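Local coordinates for NADH kinase POS5 (Saccharomyces cerevisiae, PDB 3AFO), which phosphorylates NADH and, less readily, NAD(+) at the expense of ATP, supplying the mitochondrion with the reductant NADPH, at the interface of chains A and B. Coordinates in Å, arbitrary orientation; residue numbers count along the deposited sequence, not the author numbering. Chains: chain A/B, NADH kinase POS5.

Contact 1 and contact 2 are adjoining patches of one two-fold symmetric interface, the centres of their C-alpha atoms about 17 Å apart. Chain A serves both with one beta-hairpin: A:Asp220, in the turn, belongs to contact 1, while A:Ile219 at the end of strand 213-219 and residues 223-225 of strand 222-228 belong to contact 2. Chain B runs from B:Glu361 and B:Asn362 in contact 1 straight into helix 363-370 of contact 2. The C-terminal part of one subunit thus lies along its neighbour, with a salt bridge prominent in contact 1 and apolar side chains flanked by hydrogen bonds in contact 2; exchanging the chains gives twins of both.

Contact 1: the interface of chains A and B. Residues chain A 220, 326-328; chain B 29-31, 361-362.
Two residues here have left-handed backbone conformations, A:Asp220 in the hairpin turn between strands 213-219 and 222-228 and B:Asn29 in a loop, whereas A:Ile326 to A:Ile328 run extended past B:Asn29 and B:Ser30. The polar centre of this patch of the A/B interface, one of the contacts between copies in the deposited assembly, is the ammonium group of B:Lys31, which meets the carboxylate of A:Asp220 tip to tip. B:Lys31 NZ lies 2.9 Å from A:Asp220 OD2 in a salt bridge that uses the anti lone pair, the one turned away from OD1. Two oxygens of its own chain hold the same nitrogen. B:Asn362 OD1 accepts from B:Lys31 NZ at 2.8 Å, in the plane of the amide and with a C=O...N angle of 160°. The main-chain O of B:Glu361 also takes a bond from B:Lys31 NZ, again at 2.8 Å, but with the nitrogen above the carbonyl plane. These three bonds fix the lysine tip, and the aspartate would probably be favoured in its charged form beside it. A bend at chi3 (73°) steers the otherwise stretched B:Lys31 chain toward this cage. At its base, B:Glu361 folds back and clasps the loop through the syn lone pairs of both carboxylate oxygens: OE2 receives the backbone N-H of B:Lys31 at 2.8 Å, nearly straight, and OE1 receives the hydroxyl OG of B:Ser30, also at 2.8 Å. A:Ile328 wedges into the angle between B:Lys31 and B:Glu361. CG1 of A:Ile328 takes the crowded position between backbone N and carbonyl carbon (chi1 73°), which leaves its CG2 3.8 Å from the methylene CD of B:Lys31 and sends CD1 past B:Glu361 CB, the two side chains sliding by in opposite directions. A:Ile326 lays its CG2 on the B:Asn29 to B:Ser30 backbone, 3.8 Å from B:Asn29 CA. Beyond B:Glu361, A:Ile328 and B:Asn362 meet end to end, with the methyl CD1 of A:Ile328 3.7 Å from the amide nitrogen ND2 of B:Asn362.

Contact 2: the interface of chains A and B. Residues chain A 219, 223-225, 270-272, 274; chain B 364-365, 368-369, 374-375.
In this part of the A/B interface B:Phe374 inserts between A:Phe271, A:Leu274 and A:Leu224, while B:Asn375 beside it makes hydrogen bonds. CG of B:Phe374 is anti to its backbone N (chi1 171°), which sends the ring toward A:Phe271. The B:Phe374 ring drives its CZ edge into one face of A:Phe271, planes 73° apart, with B:Phe374 CZ 3.5 Å from A:Phe271 CE2. A:Leu274 comes tip to tip, its CD2 3.6 Å from B:Phe374 CE1, and A:Leu224 crosses at a right angle, reaching CE2. The amide of B:Asn375 leans over the CD1 rim of A:Phe271. Its ND2 gives A:Thr225 OG1 an in-plane hydrogen bond of 2.8 Å (161° at H). The backbone N-H of B:Asn375 donates a hydrogen bond to A:Ser270 O at 2.9 Å, from above the carbonyl plane. A water links A:Thr225 OG1 to B:Phe374 O. An alanine in place of A:Phe271 would remove the face that receives B:Phe374 and would probably loosen both that ring and the B:Asn375 amide. Further out, B:Phe374 is clamped within its own chain between B:Ile368 CD1 on one face and B:Asn375 CB on the other. As modelled, B:Asn369 OD1 clashes with A:Leu224 O at 2.8 Å; the amide is likely to be turned over, so that its nitrogen would donate to that oxygen. Helix 363-370 also sends B:Ile365 obliquely across A:Ile219, their CD1 methyls 3.8 Å apart.

Contact 1: the interface of chains A and B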
ATOM      1  N   ASP A 220      14.128   5.921 -21.355  1.00 23.07           N
ATOM      2  CA  ASP A 220      14.413   6.795 -22.498  1.00 23.99           C
ATOM      3  C   ASP A 220      15.823   7.404 -22.404  1.00 24.09           C
ATOM      4  O   ASP A 220      16.041   8.573 -22.719  1.00 24.06           O
ATOM      5  CB  ASP A 220      13.321   7.874 -22.618  1.00 24.21           C
ATOM      6  CG  ASP A 220      11.924   7.275 -22.732  1.00 24.95           C
ATOM      7  OD1 ASP A 220      11.803   6.188 -23.329  1.00 24.92           O
ATOM      8  OD2 ASP A 220      10.950   7.876 -22.223  1.00 26.45           O
ATOM      9  N   ILE A 326       9.354   4.769 -28.984  1.00 32.94           N
ATOM     10  CA  ILE A 326       9.956   6.029 -29.425  1.00 34.02           C
ATOM     11  C   ILE A 326      11.372   6.070 -28.876  1.00 34.71           C
ATOM     12  O   ILE A 326      11.585   5.936 -27.665  1.00 34.71           O
ATOM     13  CB  ILE A 326       9.152   7.278 -28.963  1.00 33.80           C
ATOM     14  CG1 ILE A 326       7.779   7.320 -29.634  1.00 33.74           C
ATOM     15  CG2 ILE A 326       9.920   8.577 -29.268  1.00 34.30           C
ATOM     16  CD1 ILE A 326       6.768   8.222 -28.928  1.00 32.36           C
ATOM     17  N   TYR A 327      12.341   6.218 -29.778  1.00 35.69           N
ATOM     18  CA  TYR A 327      13.746   6.258 -29.390  1.00 36.78           C
ATOM     19  C   TYR A 327      14.238   7.698 -29.389  1.00 37.64           C
ATOM     20  O   TYR A 327      14.649   8.207 -30.425  1.00 37.33           O
ATOM     21  CB  TYR A 327      14.606   5.409 -30.345  1.00 36.73           C
ATOM     22  CG  TYR A 327      14.256   3.937 -30.369  1.00 36.39           C
ATOM     23  CD1 TYR A 327      14.839   3.052 -29.465  1.00 36.47           C
ATOM     24  CD2 TYR A 327      13.346   3.431 -31.299  1.00 36.78           C
ATOM     25  CE1 TYR A 327      14.520   1.704 -29.480  1.00 36.83           C
ATOM     26  CE2 TYR A 327      13.019   2.076 -31.323  1.00 36.88           C
ATOM     27  CZ  TYR A 327      13.616   1.221 -30.412  1.00 36.43           C
ATOM     28  OH  TYR A 327      13.303  -0.119 -30.418  1.00 37.12           O
ATOM     29  N   ILE A 328      14.197   8.359 -28.234  1.00 39.02           N
ATOM     30  CA  ILE A 328      14.734   9.720 -28.155  1.00 40.44           C
ATOM     31  C   ILE A 328      16.262   9.652 -28.212  1.00 41.75           C
ATOM     32  O   ILE A 328      16.862   8.654 -27.798  1.00 41.54           O
ATOM     33  CB  ILE A 328      14.198  10.540 -26.942  1.00 40.29           C
ATOM     34  CG1 ILE A 328      14.808  10.059 -25.623  1.00 40.41           C
ATOM     35  CG2 ILE A 328      12.658  10.524 -26.911  1.00 39.50           C
ATOM     36  CD1 ILE A 328      14.639  11.037 -24.484  1.00 40.55           C
TER
ATOM     37  N   ASN B  29      11.246  10.426 -33.243  1.00 45.59           N
ATOM     38  CA  ASN B  29      11.982  10.261 -31.984  1.00 44.54           C
ATOM     39  C   ASN B  29      11.864  11.408 -30.964  1.00 42.97           C
ATOM     40  O   ASN B  29      12.846  11.840 -30.347  1.00 42.63           O
ATOM     41  CB  ASN B  29      13.433   9.815 -32.220  1.00 45.15           C
ATOM     42  CG  ASN B  29      14.200  10.751 -33.111  1.00 46.59           C
ATOM     43  OD1 ASN B  29      14.495  11.889 -32.733  1.00 49.28           O
ATOM     44  ND2 ASN B  29      14.545  10.276 -34.308  1.00 47.56           N
ATOM     45  N   SER B  30      10.633  11.879 -30.805  1.00 41.13           N
ATOM     46  CA  SER B  30      10.277  12.819 -29.754  1.00 39.38           C
ATOM     47  C   SER B  30       9.021  12.336 -29.048  1.00 38.19           C
ATOM     48  O   SER B  30       8.126  11.753 -29.666  1.00 37.32           O
ATOM     49  CB  SER B  30      10.039  14.227 -30.314  1.00 39.36           C
ATOM     50  OG  SER B  30       9.667  15.127 -29.274  1.00 38.33           O
ATOM     51  N   LYS B  31       8.975  12.604 -27.748  1.00 37.16           N
ATOM     52  CA  LYS B  31       7.807  12.335 -26.917  1.00 36.05           C
ATOM     53  C   LYS B  31       6.848  13.533 -26.939  1.00 35.30           C
ATOM     54  O   LYS B  31       5.715  13.437 -26.452  1.00 35.45           O
ATOM     55  CB  LYS B  31       8.262  12.030 -25.479  1.00 36.14           C
ATOM     56  CG  LYS B  31       9.000  10.684 -25.319  1.00 36.08           C
ATOM     57  CD  LYS B  31      10.007  10.691 -24.158  1.00 36.66           C
ATOM     58  CE  LYS B  31       9.330  10.650 -22.796  1.00 35.59           C
ATOM     59  NZ  LYS B  31      10.343  10.649 -21.699  1.00 35.93           N
ATOM     60  N   GLU B 361      12.638  16.433 -22.785  1.00 29.03           N
ATOM     61  CA  GLU B 361      11.895  15.214 -23.127  1.00 30.36           C
ATOM     62  C   GLU B 361      11.610  14.345 -21.898  1.00 30.51           C
ATOM     63  O   GLU B 361      10.751  13.454 -21.936  1.00 30.68           O
ATOM     64  CB  GLU B 361      12.704  14.382 -24.132  1.00 30.78           C
ATOM     65  CG  GLU B 361      12.928  15.070 -25.484  1.00 33.01           C
ATOM     66  CD  GLU B 361      11.841  14.750 -26.484  1.00 35.05           C
ATOM     67  OE1 GLU B 361      11.822  15.402 -27.539  1.00 35.62           O
ATOM     68  OE2 GLU B 361      11.016  13.836 -26.230  1.00 37.43           O
ATOM     69  N   ASN B 362      12.341  14.611 -20.819  1.00 30.54           N
ATOM     70  CA  ASN B 362      12.256  13.807 -19.604  1.00 30.72           C
ATOM     71  C   ASN B 362      11.867  14.571 -18.320  1.00 29.85           C
ATOM     72  O   ASN B 362      12.404  14.289 -17.239  1.00 29.78           O
ATOM     73  CB  ASN B 362      13.571  13.042 -19.420  1.00 31.35           C
ATOM     74  CG  ASN B 362      13.832  12.054 -20.545  1.00 33.42           C
ATOM     75  OD1 ASN B 362      12.906  11.432 -21.072  1.00 36.68           O
ATOM     76  ND2 ASN B 362      15.095  11.911 -20.925  1.00 34.66           N
TER

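Contact 2: the interface of chains A and B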
ATOM      1  N   ILE A 219      15.088   5.177 -18.124  1.00 21.31           N
ATOM      2  CA  ILE A 219      13.943   5.309 -19.009  1.00 22.02           C
ATOM      3  C   ILE A 219      14.298   6.322 -20.096  1.00 22.74           C
ATOM      4  O   ILE A 219      14.758   7.422 -19.795  1.00 23.18           O
ATOM      5  CB  ILE A 219      12.661   5.742 -18.246  1.00 22.14           C
ATOM      6  CG1 ILE A 219      12.263   4.655 -17.234  1.00 22.51           C
ATOM      7  CG2 ILE A 219      11.511   5.979 -19.226  1.00 21.17           C
ATOM      8  CD1 ILE A 219      11.281   5.112 -16.148  1.00 25.39           C
ATOM      9  N   PHE A 223      18.578   8.373 -16.427  1.00 22.85           N
ATOM     10  CA  PHE A 223      18.645   7.612 -15.200  1.00 22.07           C
ATOM     11  C   PHE A 223      17.414   7.926 -14.351  1.00 20.89           C
ATOM     12  O   PHE A 223      17.115   9.097 -14.085  1.00 20.15           O
ATOM     13  CB  PHE A 223      19.926   7.942 -14.441  1.00 22.09           C
ATOM     14  CG  PHE A 223      20.035   7.246 -13.133  1.00 22.97           C
ATOM     15  CD1 PHE A 223      20.258   5.868 -13.076  1.00 23.05           C
ATOM     16  CD2 PHE A 223      19.900   7.959 -11.944  1.00 24.64           C
ATOM     17  CE1 PHE A 223      20.366   5.220 -11.850  1.00 21.34           C
ATOM     18  CE2 PHE A 223      20.012   7.312 -10.721  1.00 22.80           C
ATOM     19  CZ  PHE A 223      20.247   5.951 -10.680  1.00 21.88           C
ATOM     20  N   LEU A 224      16.680   6.879 -13.976  1.00 19.27           N
ATOM     21  CA  LEU A 224      15.494   7.036 -13.133  1.00 18.85           C
ATOM     22  C   LEU A 224      15.865   6.869 -11.678  1.00 18.30           C
ATOM     23  O   LEU A 224      15.700   7.780 -10.881  1.00 17.68           O
ATOM     24  CB  LEU A 224      14.376   6.039 -13.499  1.00 18.70           C
ATOM     25  CG  LEU A 224      13.211   5.949 -12.497  1.00 19.41           C
ATOM     26  CD1 LEU A 224      12.300   7.184 -12.566  1.00 20.01           C
ATOM     27  CD2 LEU A 224      12.418   4.684 -12.695  1.00 18.57           C
ATOM     28  N   THR A 225      16.372   5.689 -11.329  1.00 18.32           N
ATOM     29  CA  THR A 225      16.633   5.400  -9.943  1.00 18.25           C
ATOM     30  C   THR A 225      17.474   4.139  -9.817  1.00 18.41           C
ATOM     31  O   THR A 225      17.497   3.303 -10.729  1.00 18.29           O
ATOM     32  CB  THR A 225      15.278   5.214  -9.159  1.00 17.74           C
ATOM     33  OG1 THR A 225      15.514   5.343  -7.755  1.00 17.96           O
ATOM     34  CG2 THR A 225      14.625   3.861  -9.474  1.00 17.51           C
ATOM     35  N   SER A 270       9.309   4.751  -0.659  1.00 18.07           N
ATOM     36  CA  SER A 270       8.736   5.637  -1.680  1.00 17.06           C
ATOM     37  C   SER A 270       8.778   5.141  -3.126  1.00 16.66           C
ATOM     38  O   SER A 270       8.605   5.940  -4.054  1.00 16.72           O
ATOM     39  CB  SER A 270       9.398   7.011  -1.597  1.00 17.12           C
ATOM     40  OG  SER A 270      10.819   6.903  -1.606  1.00 16.53           O
ATOM     41  N   PHE A 271       9.018   3.846  -3.335  1.00 15.78           N
ATOM     42  CA  PHE A 271       8.977   3.292  -4.697  1.00 15.10           C
ATOM     43  C   PHE A 271       7.538   2.916  -5.021  1.00 14.92           C
ATOM     44  O   PHE A 271       7.155   1.738  -4.987  1.00 15.29           O
ATOM     45  CB  PHE A 271       9.921   2.086  -4.874  1.00 14.87           C
ATOM     46  CG  PHE A 271      10.225   1.734  -6.331  1.00 14.76           C
ATOM     47  CD1 PHE A 271      11.467   1.189  -6.678  1.00 14.85           C
ATOM     48  CD2 PHE A 271       9.283   1.918  -7.337  1.00 13.46           C
ATOM     49  CE1 PHE A 271      11.757   0.855  -8.019  1.00 14.77           C
ATOM     50  CE2 PHE A 271       9.559   1.584  -8.679  1.00 14.91           C
ATOM     51  CZ  PHE A 271      10.792   1.054  -9.015  1.00 16.13           C
ATOM     52  N   ARG A 272       6.732   3.936  -5.314  1.00 14.73           N
ATOM     53  CA  ARG A 272       5.344   3.730  -5.714  1.00 14.06           C
ATOM     54  C   ARG A 272       5.368   3.132  -7.122  1.00 14.04           C
ATOM     55  O   ARG A 272       6.152   3.582  -7.951  1.00 14.22           O
ATOM     56  CB  ARG A 272       4.607   5.088  -5.735  1.00 14.17           C
ATOM     57  CG  ARG A 272       3.072   5.019  -5.930  1.00 12.88           C
ATOM     58  CD  ARG A 272       2.361   4.360  -4.736  1.00 13.45           C
ATOM     59  NE  ARG A 272       2.461   5.138  -3.491  1.00 15.04           N
ATOM     60  CZ  ARG A 272       1.615   6.112  -3.136  1.00 16.10           C
ATOM     61  NH1 ARG A 272       0.614   6.456  -3.935  1.00 12.75           N
ATOM     62  NH2 ARG A 272       1.766   6.752  -1.977  1.00 16.59           N
ATOM     63  N   LEU A 274       4.972   2.404 -10.988  1.00 14.67           N
ATOM     64  CA  LEU A 274       4.896   3.360 -12.101  1.00 15.47           C
ATOM     65  C   LEU A 274       4.142   2.776 -13.284  1.00 15.64           C
ATOM     66  O   LEU A 274       4.233   1.571 -13.551  1.00 15.06           O
ATOM     67  CB  LEU A 274       6.308   3.751 -12.584  1.00 15.18           C
ATOM     68  CG  LEU A 274       7.287   4.440 -11.629  1.00 17.22           C
ATOM     69  CD1 LEU A 274       8.607   4.731 -12.377  1.00 17.63           C
ATOM     70  CD2 LEU A 274       6.703   5.728 -10.983  1.00 17.69           C
TER
ATOM     71  N   TRP B 364       9.052  14.516 -16.625  1.00 26.20           N
ATOM     72  CA  TRP B 364       8.317  13.659 -15.711  1.00 26.09           C
ATOM     73  C   TRP B 364       9.249  12.888 -14.768  1.00 26.05           C
ATOM     74  O   TRP B 364       9.091  12.975 -13.559  1.00 24.88           O
ATOM     75  CB  TRP B 364       7.379  12.734 -16.494  1.00 26.08           C
ATOM     76  CG  TRP B 364       6.549  11.877 -15.634  1.00 25.56           C
ATOM     77  CD1 TRP B 364       5.489  12.256 -14.865  1.00 26.52           C
ATOM     78  CD2 TRP B 364       6.701  10.470 -15.452  1.00 26.18           C
ATOM     79  NE1 TRP B 364       4.968  11.160 -14.205  1.00 26.56           N
ATOM     80  CE2 TRP B 364       5.697  10.052 -14.551  1.00 26.43           C
ATOM     81  CE3 TRP B 364       7.591   9.517 -15.968  1.00 26.99           C
ATOM     82  CZ2 TRP B 364       5.556   8.714 -14.154  1.00 28.41           C
ATOM     83  CZ3 TRP B 364       7.457   8.192 -15.565  1.00 26.84           C
ATOM     84  CH2 TRP B 364       6.443   7.802 -14.676  1.00 28.45           C
ATOM     85  N   ILE B 365      10.228  12.174 -15.321  1.00 26.37           N
ATOM     86  CA  ILE B 365      11.265  11.525 -14.493  1.00 26.86           C
ATOM     87  C   ILE B 365      11.845  12.491 -13.464  1.00 26.45           C
ATOM     88  O   ILE B 365      11.883  12.209 -12.264  1.00 25.89           O
ATOM     89  CB  ILE B 365      12.460  10.996 -15.324  1.00 27.21           C
ATOM     90  CG1 ILE B 365      12.014  10.048 -16.438  1.00 28.55           C
ATOM     91  CG2 ILE B 365      13.523  10.362 -14.395  1.00 27.10           C
ATOM     92  CD1 ILE B 365      11.118   8.937 -16.001  1.00 30.05           C
ATOM     93  N   ILE B 368       9.276  13.592 -10.660  1.00 18.76           N
ATOM     94  CA  ILE B 368       8.963  12.613  -9.604  1.00 18.81           C
ATOM     95  C   ILE B 368      10.160  12.400  -8.658  1.00 18.51           C
ATOM     96  O   ILE B 368       9.993  12.237  -7.449  1.00 18.38           O
ATOM     97  CB  ILE B 368       8.376  11.286 -10.153  1.00 18.61           C
ATOM     98  CG1 ILE B 368       9.422  10.474 -10.929  1.00 18.26           C
ATOM     99  CG2 ILE B 368       7.110  11.567 -11.005  1.00 18.00           C
ATOM    100  CD1 ILE B 368       8.964   9.052 -11.281  1.00 18.73           C
ATOM    101  N   ASN B 369      11.363  12.451  -9.213  1.00 19.26           N
ATOM    102  CA  ASN B 369      12.581  12.313  -8.406  1.00 19.59           C
ATOM    103  C   ASN B 369      12.790  13.494  -7.481  1.00 20.34           C
ATOM    104  O   ASN B 369      12.913  13.324  -6.271  1.00 20.17           O
ATOM    105  CB  ASN B 369      13.817  12.132  -9.297  1.00 18.85           C
ATOM    106  CG  ASN B 369      14.036  10.693  -9.708  1.00 19.30           C
ATOM    107  OD1 ASN B 369      14.673  10.417 -10.730  1.00 20.63           O
ATOM    108  ND2 ASN B 369      13.502   9.767  -8.930  1.00 15.67           N
ATOM    109  N   PHE B 374      10.507  10.440  -5.207  1.00 18.25           N
ATOM    110  CA  PHE B 374      10.284   9.074  -5.710  1.00 18.03           C
ATOM    111  C   PHE B 374      11.473   8.167  -5.397  1.00 18.09           C
ATOM    112  O   PHE B 374      12.635   8.552  -5.626  1.00 17.52           O
ATOM    113  CB  PHE B 374      10.050   9.065  -7.225  1.00 17.88           C
ATOM    114  CG  PHE B 374      10.020   7.679  -7.821  1.00 17.66           C
ATOM    115  CD1 PHE B 374       8.933   6.834  -7.595  1.00 16.69           C
ATOM    116  CD2 PHE B 374      11.100   7.203  -8.570  1.00 16.74           C
ATOM    117  CE1 PHE B 374       8.923   5.537  -8.121  1.00 17.68           C
ATOM    118  CE2 PHE B 374      11.092   5.926  -9.101  1.00 16.21           C
ATOM    119  CZ  PHE B 374       9.993   5.088  -8.882  1.00 16.49           C
ATOM    120  N   ASN B 375      11.161   6.968  -4.904  1.00 17.91           N
ATOM    121  CA  ASN B 375      12.163   5.980  -4.488  1.00 19.10           C
ATOM    122  C   ASN B 375      13.413   6.587  -3.817  1.00 20.18           C
ATOM    123  O   ASN B 375      14.537   6.366  -4.262  1.00 20.35           O
ATOM    124  CB  ASN B 375      12.554   5.049  -5.649  1.00 18.18           C
ATOM    125  CG  ASN B 375      13.378   3.854  -5.181  1.00 18.46           C
ATOM    126  OD1 ASN B 375      13.040   3.221  -4.191  1.00 14.49           O
ATOM    127  ND2 ASN B 375      14.464   3.558  -5.885  1.00 17.45           N
TER
HETATM  128  O   HOH W   1      14.746   7.922  -7.396  1.00 18.78           O